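Local coordinates for putative thioesterase yhdA (Lactococcus lactis subsp. lactis, PDB 3GEK), which is a putative hotdog-fold thioesterase of the PaaI family, which probably hydrolyses acyl-CoA thioesters, perhaps 1,4-dihydroxy-2-naphthoyl-CoA, at the interface of chains A and B and the interface of chains A and C. Residues are numbered along the deposited sequence; one frame, centred on the assembly and turned at random. Chains: chain A/B/C, Putative thioesterase yhdA.

Contact 1: the interface of chains A and B. Residues chain A 100, 108, 110, 123, 125; chain B 82, 84, 110, 112, 120, 123.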
loop_
_atom_site.group_PDB
_atom_site.type_symbol
_atom_site.label_atom_id
_atom_site.label_comp_id
_atom_site.label_asym_id
_atom_site.label_seq_id
_atom_site.Cartn_x
_atom_site.Cartn_y
_atom_site.Cartn_z
ATOM N N LEU A 100 2.825 8.939 -12.430
ATOM C CA LEU A 100 3.809 7.898 -12.695
ATOM C C LEU A 100 3.377 7.016 -13.849
ATOM O O LEU A 100 4.216 6.423 -14.530
ATOM C CB LEU A 100 4.029 7.031 -11.460
ATOM C CG LEU A 100 4.510 7.678 -10.161
ATOM C CD1 LEU A 100 4.475 6.628 -9.059
ATOM C CD2 LEU A 100 5.907 8.286 -10.307
ATOM N N VAL A 108 -1.819 6.470 -12.124
ATOM C CA VAL A 108 -1.106 6.265 -10.860
ATOM C C VAL A 108 -0.357 7.538 -10.501
ATOM O O VAL A 108 0.569 7.945 -11.215
ATOM C CB VAL A 108 -0.132 5.064 -10.913
ATOM C CG1 VAL A 108 0.472 4.801 -9.545
ATOM C CG2 VAL A 108 -0.837 3.810 -11.434
ATOM N N GLU A 110 1.900 9.844 -7.790
ATOM C CA GLU A 110 2.785 9.919 -6.640
ATOM C C GLU A 110 2.619 11.306 -6.023
ATOM O O GLU A 110 2.911 12.323 -6.667
ATOM C CB GLU A 110 4.226 9.690 -7.080
ATOM C CG GLU A 110 5.286 9.908 -6.013
ATOM C CD GLU A 110 6.669 10.027 -6.627
ATOM O OE1 GLU A 110 7.236 8.986 -7.036
ATOM O OE2 GLU A 110 7.185 11.168 -6.716
ATOM N N GLN A 123 3.695 10.783 2.441
ATOM C CA GLN A 123 3.899 10.317 1.074
ATOM C C GLN A 123 2.719 9.410 0.731
ATOM O O GLN A 123 2.382 8.499 1.492
ATOM C CB GLN A 123 5.216 9.551 0.974
ATOM C CG GLN A 123 5.429 8.809 -0.346
ATOM C CD GLN A 123 6.251 9.595 -1.354
ATOM O OE1 GLN A 123 6.689 10.718 -1.089
ATOM N NE2 GLN A 123 6.481 8.993 -2.515
ATOM N N THR A 125 0.404 7.411 -2.524
ATOM C CA THR A 125 0.182 6.968 -3.896
ATOM C C THR A 125 -1.307 6.710 -4.102
ATOM O O THR A 125 -1.947 6.044 -3.283
ATOM C CB THR A 125 0.997 5.695 -4.232
ATOM O OG1 THR A 125 2.393 5.976 -4.081
ATOM C CG2 THR A 125 0.751 5.259 -5.675
ATOM N N ASN B 82 3.390 -0.760 -6.710
ATOM C CA ASN B 82 2.592 -0.659 -7.920
ATOM C C ASN B 82 3.480 -1.100 -9.078
ATOM O O ASN B 82 4.559 -0.541 -9.288
ATOM C CB ASN B 82 2.074 0.772 -8.122
ATOM C CG ASN B 82 1.022 1.171 -7.084
ATOM O OD1 ASN B 82 -0.148 0.803 -7.188
ATOM N ND2 ASN B 82 1.439 1.929 -6.089
ATOM N N LEU B 84 3.825 -0.951 -12.728
ATOM C CA LEU B 84 3.282 -0.018 -13.712
ATOM C C LEU B 84 3.368 -0.555 -15.130
ATOM O O LEU B 84 2.432 -0.406 -15.923
ATOM C CB LEU B 84 4.034 1.316 -13.621
ATOM C CG LEU B 84 3.681 2.364 -12.555
ATOM C CD1 LEU B 84 2.536 1.971 -11.633
ATOM C CD2 LEU B 84 4.907 2.739 -11.750
ATOM N N GLU B 110 11.600 5.038 -0.478
ATOM C CA GLU B 110 10.903 5.095 -1.758
ATOM C C GLU B 110 11.833 4.519 -2.827
ATOM O O GLU B 110 12.927 5.037 -3.048
ATOM C CB GLU B 110 10.528 6.543 -2.098
ATOM C CG GLU B 110 10.096 6.769 -3.546
ATOM C CD GLU B 110 9.915 8.240 -3.867
ATOM O OE1 GLU B 110 8.937 8.841 -3.378
ATOM O OE2 GLU B 110 10.752 8.801 -4.610
ATOM N N LYS B 112 12.512 3.032 -6.777
ATOM C CA LYS B 112 12.114 2.998 -8.179
ATOM C C LYS B 112 12.842 1.887 -8.931
ATOM O O LYS B 112 14.075 1.838 -8.950
ATOM C CB LYS B 112 12.326 4.370 -8.842
ATOM C CG LYS B 112 11.355 5.441 -8.330
ATOM C CD LYS B 112 11.602 6.805 -8.963
ATOM C CE LYS B 112 10.824 7.911 -8.233
ATOM N NZ LYS B 112 9.334 7.770 -8.357
ATOM N N LEU B 120 10.108 3.511 -15.872
ATOM C CA LEU B 120 9.654 3.015 -14.579
ATOM C C LEU B 120 8.838 1.737 -14.754
ATOM O O LEU B 120 7.792 1.744 -15.401
ATOM C CB LEU B 120 8.836 4.092 -13.853
ATOM C CG LEU B 120 8.502 3.902 -12.371
ATOM C CD1 LEU B 120 9.758 3.725 -11.519
ATOM C CD2 LEU B 120 7.686 5.090 -11.878
ATOM N N GLN B 123 7.099 1.005 -8.826
ATOM C CA GLN B 123 7.424 1.891 -7.723
ATOM C C GLN B 123 7.019 1.221 -6.421
ATOM O O GLN B 123 5.883 0.778 -6.266
ATOM C CB GLN B 123 6.748 3.252 -7.887
ATOM C CG GLN B 123 6.893 4.148 -6.665
ATOM C CD GLN B 123 7.297 5.560 -7.006
ATOM O OE1 GLN B 123 7.813 5.828 -8.091
ATOM N NE2 GLN B 123 7.076 6.478 -6.069
#
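Strands 106-115 and 120-131 of chain A, with A:Leu100 from the loop between strands 92-99 and 101-102, face strands 72-83, 106-114 and 120-132 of chain B, sheet against sheet through their side chains. The patch shows how one carboxylate oxygen can organise a polar centre. A:Glu110 leaves its strand with CG anti to the backbone N (chi1 173°) and runs on extended, so that OE1 accepts from more than one donor of chain B. The amide B:Gln123 NE2 donates to the anti lone pair of A:Glu110 OE1 at 2.7 Å, nearly within the amide's own plane, while the two side chains cross at about a right angle. B:Lys112 NZ, the side-chain amine, meets A:Glu110 tip to tip, on the syn lone pair of OE1 at 2.8 Å, making a salt bridge. This same NZ also bonds the carbonyl OE1 of B:Gln123 on a lone pair, which fixes the amide's orientation. An alanine in place of B:Gln123 would probably loosen both A:Glu110 and B:Lys112 and deprive A:Leu100 CD1 of the amide it packs against. A:Glu110 OE1 and B:Glu110 OE1 lie 4.0 Å apart; if both carboxylates are charged they would repel, which B:Lys112 is likely to temper. To one side, A:Val108 CG2 meets B:Leu84 CD1 at 3.8 Å. On the other, A:Gln123 NE2 gives B:Glu110 OE1 a bent bond of 116° at the hydrogen, tilted 43° out of the amide plane.

Contact 2: the interface of chains A and C. Residues chain A 3-4, 7, 50-51, 53-54, 57-58, 79; chain C 3, 7, 48-51, 53-54.
Helix 49-68 of chain A packs against its counterpart in chain C around the two-fold axis, so closely near the helix starts that the CA atoms of A:Gly50 and C:Ala54 lie 4.0 Å apart, with the short helix 3-6 of each chain alongside. Small residues permit this approach: A:Ala54 lays its CB on the bare CA of C:Gly50. Beside them A:Leu53 and C:Leu53 cross obliquely, A:Leu53 CD2 touching C:Leu53 CB at 3.8 Å. C:Leu53, its CG anti to the carbonyl carbon (chi1 -84°), sends its tip onward to A:Ile79, whose CG2 meets CD2 at 3.8 Å. A:Glu57 reaches across the start of the partner helix, extended beyond CG, and its carboxylate OE2 rests 3.2 Å from C:Gly49 CA. That placement beside a helix N-terminus would probably stabilise a negative charge, although no hydrogen bond crosses the patch. At the far edge A:Met3, a selenomethionine, has CG anti to the backbone N (chi1 -166°). Its straight run places A:Met3 SE 3.9 Å from C:Ala51 CA, and the bend at chi3 (87°) turns CE towards C:Asn48 and the backbone N of C:Ala51; C:Met3 repeats the arrangement on chain A. C:Asn48, just ahead of its helix, crosses A:Met3 at about a right angle, its amide ND2 standing 3.3 Å from the terminal methyl CE of A:Met3.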
loop_
_atom_site.group_PDB
_atom_site.type_symbol
_atom_site.label_atom_id
_atom_site.label_comp_id
_atom_site.label_asym_id
_atom_site.label_seq_id
_atom_site.Cartn_x
_atom_site.Cartn_y
_atom_site.Cartn_z
HETATM N N MSE A 3 -17.861 17.739 2.737
HETATM C CA MSE A 3 -16.494 17.496 3.206
HETATM C C MSE A 3 -15.443 18.094 2.273
HETATM O O MSE A 3 -14.518 18.762 2.733
HETATM C CB MSE A 3 -16.238 15.997 3.381
HETATM C CG MSE A 3 -14.979 15.662 4.167
HETATM SE SE MSE A 3 -14.635 13.737 4.218
HETATM C CE MSE A 3 -13.631 13.569 2.567
ATOM N N ILE A 4 -15.601 17.852 0.986
ATOM C CA ILE A 4 -14.681 18.354 -0.043
ATOM C C ILE A 4 -14.444 19.863 0.081
ATOM O O ILE A 4 -13.297 20.311 0.133
ATOM C CB ILE A 4 -15.153 17.973 -1.484
ATOM C CG1 ILE A 4 -15.207 16.448 -1.643
ATOM C CG2 ILE A 4 -14.240 18.595 -2.547
ATOM C CD1 ILE A 4 -15.836 15.966 -2.946
ATOM N N LEU A 7 -12.746 21.039 3.386
ATOM C CA LEU A 7 -11.308 20.778 3.371
ATOM C C LEU A 7 -10.497 22.027 3.006
ATOM O O LEU A 7 -9.331 22.138 3.376
ATOM C CB LEU A 7 -10.985 19.627 2.413
ATOM C CG LEU A 7 -10.620 18.211 2.896
ATOM C CD1 LEU A 7 -10.693 17.981 4.410
ATOM C CD2 LEU A 7 -11.440 17.171 2.149
ATOM N N GLY A 50 -6.645 11.484 8.137
ATOM C CA GLY A 50 -7.834 11.359 7.300
ATOM C C GLY A 50 -8.023 12.540 6.364
ATOM O O GLY A 50 -8.460 12.363 5.221
ATOM N N ALA A 51 -7.701 13.740 6.851
ATOM C CA ALA A 51 -7.759 14.961 6.046
ATOM C C ALA A 51 -6.725 14.942 4.916
ATOM O O ALA A 51 -7.048 15.288 3.779
ATOM C CB ALA A 51 -7.575 16.194 6.926
ATOM N N LEU A 53 -5.272 12.160 3.668
ATOM C CA LEU A 53 -5.726 11.093 2.777
ATOM C C LEU A 53 -6.776 11.605 1.809
ATOM O O LEU A 53 -6.675 11.377 0.603
ATOM C CB LEU A 53 -6.321 9.936 3.577
ATOM C CG LEU A 53 -5.471 8.758 4.040
ATOM C CD1 LEU A 53 -4.016 9.137 4.286
ATOM C CD2 LEU A 53 -6.119 8.177 5.306
ATOM N N ALA A 54 -7.782 12.292 2.351
ATOM C CA ALA A 54 -8.855 12.858 1.557
ATOM C C ALA A 54 -8.329 13.904 0.572
ATOM O O ALA A 54 -8.762 13.942 -0.579
ATOM C CB ALA A 54 -9.919 13.453 2.457
ATOM N N GLU A 57 -6.655 11.932 -2.374
ATOM C CA GLU A 57 -7.622 11.274 -3.256
ATOM C C GLU A 57 -8.402 12.296 -4.092
ATOM O O GLU A 57 -8.650 12.076 -5.283
ATOM C CB GLU A 57 -8.559 10.341 -2.466
ATOM C CG GLU A 57 -9.394 9.410 -3.360
ATOM C CD GLU A 57 -10.073 8.255 -2.626
ATOM O OE1 GLU A 57 -9.464 7.683 -1.701
ATOM O OE2 GLU A 57 -11.217 7.892 -3.010
ATOM N N ILE A 58 -8.753 13.424 -3.471
ATOM C CA ILE A 58 -9.541 14.470 -4.130
ATOM C C ILE A 58 -8.751 15.240 -5.195
ATOM O O ILE A 58 -9.266 15.474 -6.293
ATOM C CB ILE A 58 -10.198 15.439 -3.105
ATOM C CG1 ILE A 58 -11.280 14.697 -2.309
ATOM C CG2 ILE A 58 -10.810 16.664 -3.803
ATOM C CD1 ILE A 58 -11.734 15.414 -1.051
ATOM N N ILE A 79 -5.391 3.550 -2.646
ATOM C CA ILE A 79 -4.648 4.591 -1.964
ATOM C C ILE A 79 -3.737 3.970 -0.904
ATOM O O ILE A 79 -4.178 3.149 -0.091
ATOM C CB ILE A 79 -5.607 5.706 -1.398
ATOM C CG1 ILE A 79 -4.839 6.976 -0.992
ATOM C CG2 ILE A 79 -6.513 5.167 -0.287
ATOM C CD1 ILE A 79 -4.289 6.964 0.422
HETATM N N MSE C 3 -14.215 17.686 11.352
HETATM C CA MSE C 3 -14.448 16.620 10.378
HETATM C C MSE C 3 -14.906 15.314 11.023
HETATM O O MSE C 3 -15.834 14.669 10.532
HETATM C CB MSE C 3 -13.183 16.378 9.557
HETATM C CG MSE C 3 -13.369 15.456 8.373
HETATM SE SE MSE C 3 -11.653 15.091 7.537
HETATM C CE MSE C 3 -10.964 13.791 8.821
ATOM N N LEU C 7 -18.572 13.560 10.144
ATOM C CA LEU C 7 -18.590 12.191 9.617
ATOM C C LEU C 7 -19.743 11.373 10.202
ATOM O O LEU C 7 -20.223 10.429 9.574
ATOM C CB LEU C 7 -17.263 11.493 9.925
ATOM C CG LEU C 7 -16.149 11.290 8.889
ATOM C CD1 LEU C 7 -16.208 12.238 7.691
ATOM C CD2 LEU C 7 -14.792 11.366 9.583
ATOM N N ASN C 48 -17.825 9.426 -1.040
ATOM C CA ASN C 48 -16.447 9.853 -1.248
ATOM C C ASN C 48 -15.481 8.891 -0.567
ATOM O O ASN C 48 -15.644 8.564 0.610
ATOM C CB ASN C 48 -16.257 11.274 -0.700
ATOM C CG ASN C 48 -14.938 11.904 -1.117
ATOM O OD1 ASN C 48 -14.196 11.367 -1.944
ATOM N ND2 ASN C 48 -14.644 13.064 -0.546
ATOM N N GLY C 49 -14.479 8.434 -1.311
ATOM C CA GLY C 49 -13.476 7.528 -0.764
ATOM C C GLY C 49 -12.746 8.125 0.426
ATOM O O GLY C 49 -12.409 7.413 1.371
ATOM N N GLY C 50 -12.510 9.435 0.369
ATOM C CA GLY C 50 -11.849 10.175 1.442
ATOM C C GLY C 50 -12.578 10.067 2.769
ATOM O O GLY C 50 -11.946 9.991 3.823
ATOM N N ALA C 51 -13.910 10.066 2.711
ATOM C CA ALA C 51 -14.740 9.849 3.893
ATOM C C ALA C 51 -14.503 8.459 4.493
ATOM O O ALA C 51 -14.393 8.327 5.714
ATOM C CB ALA C 51 -16.218 10.056 3.563
ATOM N N LEU C 53 -11.775 6.527 4.121
ATOM C CA LEU C 53 -10.414 6.515 4.648
ATOM C C LEU C 53 -10.375 7.147 6.033
ATOM O O LEU C 53 -9.743 6.619 6.950
ATOM C CB LEU C 53 -9.487 7.295 3.713
ATOM C CG LEU C 53 -8.839 6.682 2.459
ATOM C CD1 LEU C 53 -9.613 5.518 1.881
ATOM C CD2 LEU C 53 -8.652 7.774 1.416
ATOM N N ALA C 54 -11.052 8.287 6.166
ATOM C CA ALA C 54 -11.134 9.019 7.424
ATOM C C ALA C 54 -11.794 8.161 8.497
ATOM O O ALA C 54 -11.288 8.060 9.614
ATOM C CB ALA C 54 -11.896 10.323 7.229
#

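The C-alpha centres of contact 1 and contact 2 are about 21 Å apart, on different surfaces of chain A, with no residue in common. Contact 1 uses mainly the strands of the sheet and is largely polar at its centre; contact 2 relies on the long helix and the N-terminal segment, held mainly by apolar and van der Waals packing. The strand that is 72-83 in chain B and 73-83 in chain A enters both, through B:Asn82 and A:Ile79. Two distinct two-fold interfaces let each chain join two neighbours, which fits a four-chain dimer of dimers, although the structure alone does not show that this is the functional form.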